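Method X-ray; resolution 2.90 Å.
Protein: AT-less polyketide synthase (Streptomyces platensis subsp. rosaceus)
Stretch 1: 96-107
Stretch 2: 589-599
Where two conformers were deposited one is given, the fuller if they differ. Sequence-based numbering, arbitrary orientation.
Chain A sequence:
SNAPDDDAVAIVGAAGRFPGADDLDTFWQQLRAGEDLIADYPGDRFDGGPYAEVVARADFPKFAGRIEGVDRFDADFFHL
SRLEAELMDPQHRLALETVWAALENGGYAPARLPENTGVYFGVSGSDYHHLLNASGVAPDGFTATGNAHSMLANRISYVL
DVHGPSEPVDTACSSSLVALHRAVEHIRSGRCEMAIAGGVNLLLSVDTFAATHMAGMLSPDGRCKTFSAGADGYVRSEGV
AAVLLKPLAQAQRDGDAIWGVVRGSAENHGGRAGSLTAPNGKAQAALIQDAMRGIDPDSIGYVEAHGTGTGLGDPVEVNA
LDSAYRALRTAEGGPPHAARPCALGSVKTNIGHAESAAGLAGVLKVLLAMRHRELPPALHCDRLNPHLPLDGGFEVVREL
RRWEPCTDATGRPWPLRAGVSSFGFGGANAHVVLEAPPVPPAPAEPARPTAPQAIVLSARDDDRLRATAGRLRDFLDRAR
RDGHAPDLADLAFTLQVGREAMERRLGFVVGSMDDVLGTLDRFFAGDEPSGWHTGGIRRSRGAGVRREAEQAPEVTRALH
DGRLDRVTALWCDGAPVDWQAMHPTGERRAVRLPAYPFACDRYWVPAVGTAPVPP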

# COMPACT_ATOMS: atom_id res chain seq x y z
N LEU A 96 8.96 -5.39 14.25
CA LEU A 96 10.10 -4.70 14.81
C LEU A 96 11.27 -5.64 15.10
O LEU A 96 12.41 -5.36 14.74
CB LEU A 96 9.69 -4.01 16.11
CG LEU A 96 8.98 -2.67 15.99
CD1 LEU A 96 8.43 -2.22 17.35
CD2 LEU A 96 9.93 -1.63 15.42
N GLU A 97 10.98 -6.75 15.75
CA GLU A 97 12.09 -7.57 16.19
C GLU A 97 12.73 -8.28 15.01
O GLU A 97 13.94 -8.43 14.94
CB GLU A 97 11.65 -8.57 17.24
CG GLU A 97 11.54 -7.99 18.63
CD GLU A 97 11.30 -9.08 19.66
OE1 GLU A 97 11.30 -10.28 19.28
OE2 GLU A 97 11.12 -8.72 20.86
N THR A 98 11.90 -8.69 14.07
CA THR A 98 12.41 -9.45 12.95
C THR A 98 13.13 -8.54 11.97
O THR A 98 14.17 -8.91 11.40
CB THR A 98 11.28 -10.24 12.29
OG1 THR A 98 10.94 -11.34 13.15
CG2 THR A 98 11.69 -10.79 10.96
N VAL A 99 12.61 -7.33 11.80
CA VAL A 99 13.27 -6.34 10.95
C VAL A 99 14.65 -6.03 11.50
O VAL A 99 15.63 -5.92 10.77
CB VAL A 99 12.46 -5.04 10.85
CG1 VAL A 99 13.31 -3.97 10.24
CG2 VAL A 99 11.25 -5.26 10.00
N TRP A 100 14.72 -5.92 12.82
CA TRP A 100 15.99 -5.69 13.46
C TRP A 100 16.94 -6.84 13.19
O TRP A 100 18.12 -6.65 12.86
CB TRP A 100 15.79 -5.50 14.94
CG TRP A 100 16.97 -4.96 15.55
CD1 TRP A 100 18.06 -5.65 16.00
CD2 TRP A 100 17.24 -3.59 15.79
NE1 TRP A 100 18.99 -4.79 16.52
CE2 TRP A 100 18.51 -3.51 16.41
CE3 TRP A 100 16.53 -2.41 15.55
CZ2 TRP A 100 19.08 -2.30 16.78
CZ3 TRP A 100 17.11 -1.21 15.93
CH2 TRP A 100 18.37 -1.17 16.54
N ALA A 101 16.40 -8.05 13.31
CA ALA A 101 17.15 -9.27 13.11
C ALA A 101 17.73 -9.34 11.70
O ALA A 101 18.89 -9.72 11.52
CB ALA A 101 16.27 -10.47 13.38
N ALA A 102 16.93 -8.97 10.70
CA ALA A 102 17.39 -8.95 9.32
C ALA A 102 18.49 -7.93 9.12
O ALA A 102 19.49 -8.21 8.44
CB ALA A 102 16.27 -8.65 8.40
N LEU A 103 18.30 -6.75 9.68
CA LEU A 103 19.33 -5.71 9.65
C LEU A 103 20.67 -6.24 10.14
O LEU A 103 21.67 -6.14 9.45
CB LEU A 103 18.89 -4.51 10.47
CG LEU A 103 17.94 -3.54 9.76
CD1 LEU A 103 17.62 -2.43 10.72
CD2 LEU A 103 18.55 -2.99 8.49
N GLU A 104 20.68 -6.81 11.34
CA GLU A 104 21.91 -7.39 11.87
C GLU A 104 22.45 -8.52 10.99
O GLU A 104 23.64 -8.55 10.72
CB GLU A 104 21.66 -7.89 13.28
CG GLU A 104 21.34 -6.75 14.22
CD GLU A 104 21.31 -7.15 15.68
OE1 GLU A 104 20.87 -8.29 15.97
OE2 GLU A 104 21.74 -6.32 16.54
N ASN A 105 21.59 -9.41 10.52
CA ASN A 105 22.03 -10.52 9.68
C ASN A 105 22.69 -10.07 8.38
O ASN A 105 23.51 -10.79 7.79
CB ASN A 105 20.85 -11.43 9.35
CG ASN A 105 21.20 -12.47 8.29
OD1 ASN A 105 20.81 -12.36 7.12
ND2 ASN A 105 21.97 -13.46 8.69
N GLY A 106 22.31 -8.88 7.93
CA GLY A 106 22.87 -8.30 6.72
C GLY A 106 24.07 -7.44 7.06
O GLY A 106 24.78 -6.96 6.18
N GLY A 107 24.29 -7.26 8.36
CA GLY A 107 25.43 -6.50 8.84
C GLY A 107 25.20 -5.01 8.81
O GLY A 107 26.12 -4.25 8.52
N ARG A 589 34.51 -7.58 4.08
CA ARG A 589 33.26 -8.28 3.75
C ARG A 589 32.42 -8.58 5.00
O ARG A 589 32.95 -8.93 6.04
CB ARG A 589 33.57 -9.58 2.99
CG ARG A 589 34.19 -9.34 1.63
CD ARG A 589 34.17 -10.59 0.78
NE ARG A 589 32.82 -10.94 0.34
CZ ARG A 589 32.28 -10.54 -0.80
NH1 ARG A 589 32.98 -9.79 -1.65
NH2 ARG A 589 31.04 -10.92 -1.10
N ALA A 590 31.10 -8.45 4.89
CA ALA A 590 30.20 -8.67 6.02
C ALA A 590 30.00 -10.16 6.31
O ALA A 590 30.22 -11.02 5.43
CB ALA A 590 28.87 -8.00 5.76
N VAL A 591 29.56 -10.45 7.54
CA VAL A 591 29.48 -11.82 8.08
C VAL A 591 28.19 -12.07 8.87
O VAL A 591 27.81 -11.27 9.72
CB VAL A 591 30.67 -12.10 9.00
CG1 VAL A 591 30.49 -13.42 9.72
CG2 VAL A 591 31.97 -12.09 8.20
N ARG A 592 27.55 -13.21 8.63
CA ARG A 592 26.28 -13.49 9.29
C ARG A 592 26.50 -14.08 10.69
O ARG A 592 26.90 -15.22 10.83
CB ARG A 592 25.46 -14.43 8.42
CG ARG A 592 25.31 -13.92 7.00
CD ARG A 592 24.74 -14.96 6.05
NE ARG A 592 24.55 -14.39 4.72
CZ ARG A 592 24.04 -15.05 3.69
NH1 ARG A 592 23.66 -16.31 3.83
NH2 ARG A 592 23.90 -14.45 2.53
N LEU A 593 26.23 -13.26 11.71
CA LEU A 593 26.42 -13.63 13.11
C LEU A 593 25.05 -13.75 13.78
O LEU A 593 24.05 -13.42 13.14
CB LEU A 593 27.30 -12.59 13.82
CG LEU A 593 28.61 -12.28 13.11
CD1 LEU A 593 29.26 -11.04 13.69
CD2 LEU A 593 29.53 -13.46 13.18
N PRO A 594 24.98 -14.20 15.05
CA PRO A 594 23.63 -14.27 15.61
C PRO A 594 23.07 -12.88 15.92
O PRO A 594 23.86 -11.96 16.18
CB PRO A 594 23.81 -15.09 16.89
CG PRO A 594 25.17 -15.69 16.80
CD PRO A 594 25.98 -14.72 16.00
N ALA A 595 21.75 -12.74 15.89
CA ALA A 595 21.13 -11.45 16.17
C ALA A 595 20.94 -11.21 17.68
O ALA A 595 21.20 -12.09 18.51
CB ALA A 595 19.81 -11.33 15.45
N TYR A 596 20.47 -10.01 18.02
CA TYR A 596 20.23 -9.61 19.41
C TYR A 596 19.28 -10.56 20.13
O TYR A 596 18.22 -10.90 19.60
CB TYR A 596 19.66 -8.18 19.45
CG TYR A 596 19.62 -7.58 20.84
CD1 TYR A 596 20.76 -7.01 21.40
CD2 TYR A 596 18.46 -7.59 21.60
CE1 TYR A 596 20.75 -6.47 22.67
CE2 TYR A 596 18.44 -7.07 22.88
CZ TYR A 596 19.59 -6.50 23.41
OH TYR A 596 19.59 -5.96 24.67
N PRO A 597 19.63 -10.97 21.36
CA PRO A 597 18.78 -11.86 22.16
C PRO A 597 17.63 -11.12 22.88
O PRO A 597 17.64 -11.00 24.11
CB PRO A 597 19.76 -12.43 23.18
CG PRO A 597 20.71 -11.33 23.39
CD PRO A 597 20.84 -10.58 22.10
N PHE A 598 16.66 -10.64 22.12
CA PHE A 598 15.57 -9.86 22.70
C PHE A 598 14.97 -10.53 23.93
O PHE A 598 14.74 -11.73 23.91
CB PHE A 598 14.46 -9.64 21.68
CG PHE A 598 14.88 -8.86 20.48
CD1 PHE A 598 14.95 -7.48 20.52
CD2 PHE A 598 15.14 -9.50 19.28
CE1 PHE A 598 15.31 -6.73 19.39
CE2 PHE A 598 15.49 -8.77 18.15
CZ PHE A 598 15.58 -7.38 18.21
N ALA A 599 14.74 -9.75 24.99
CA ALA A 599 14.08 -10.24 26.20
C ALA A 599 12.70 -10.84 25.93
O ALA A 599 12.01 -10.41 25.00
CB ALA A 599 13.97 -9.13 27.22
O HOH W 1 11.23 -11.03 22.57

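What holds Phe 598 against the helix? It covers more surface here than any other residue, and its ring is met by two helix side chains. Glu 97 lies over one face: CG of Glu 97 is 3.8 Å from the centroid of the Phe 598 ring and only 4° off the ring normal, a CH-pi contact made by the aliphatic part of an acidic side chain. Trp 100, one turn further along, forms an offset edge-to-face pair, in which the edge of Phe 598 points toward the face of the indole five-membered ring, with planes at 80° and CD1 of Trp 100 3.7 Å from CZ of Phe 598.

How does Glu 97 place its charge while its methylenes pack on a ring? Its chi1 is m and its chi2 t, an extended course that carries the carboxylate past the phenyl ring. There OE2 of Glu 97 accepts a hydrogen bond from a water at 2.9 Å, and the same water donates to O of Ala 599 at 2.6 Å, so a bridge to the backbone accompanies the apolar packing.

Where is the direct polar link between the stretches? Glu 104 provides it: N of Tyr 596 donates to OE1 of Glu 104 at 2.7 Å, giving a backbone amide outside any regular helix or strand an acceptor. The other carboxylate oxygen turns back to its own helix, where NE1 of Trp 100 makes a weak hydrogen bond to OE2 of Glu 104 at 3.1 Å. Glu 104 thus connects the loop backbone to the indole that meets Phe 598.

Where do the backbones run closest? CA of Ala 101 is 5.5 Å from CA of Ala 595, and CB of Ala 101 lies 4.2 Å from CB of Ala 595. Further on, CA of Asn 105 is 5.2 Å from CA of Arg 592; both side chains leave the backbone sideways, and ND2 of Asn 105 comes 3.6 Å from CB of Arg 592.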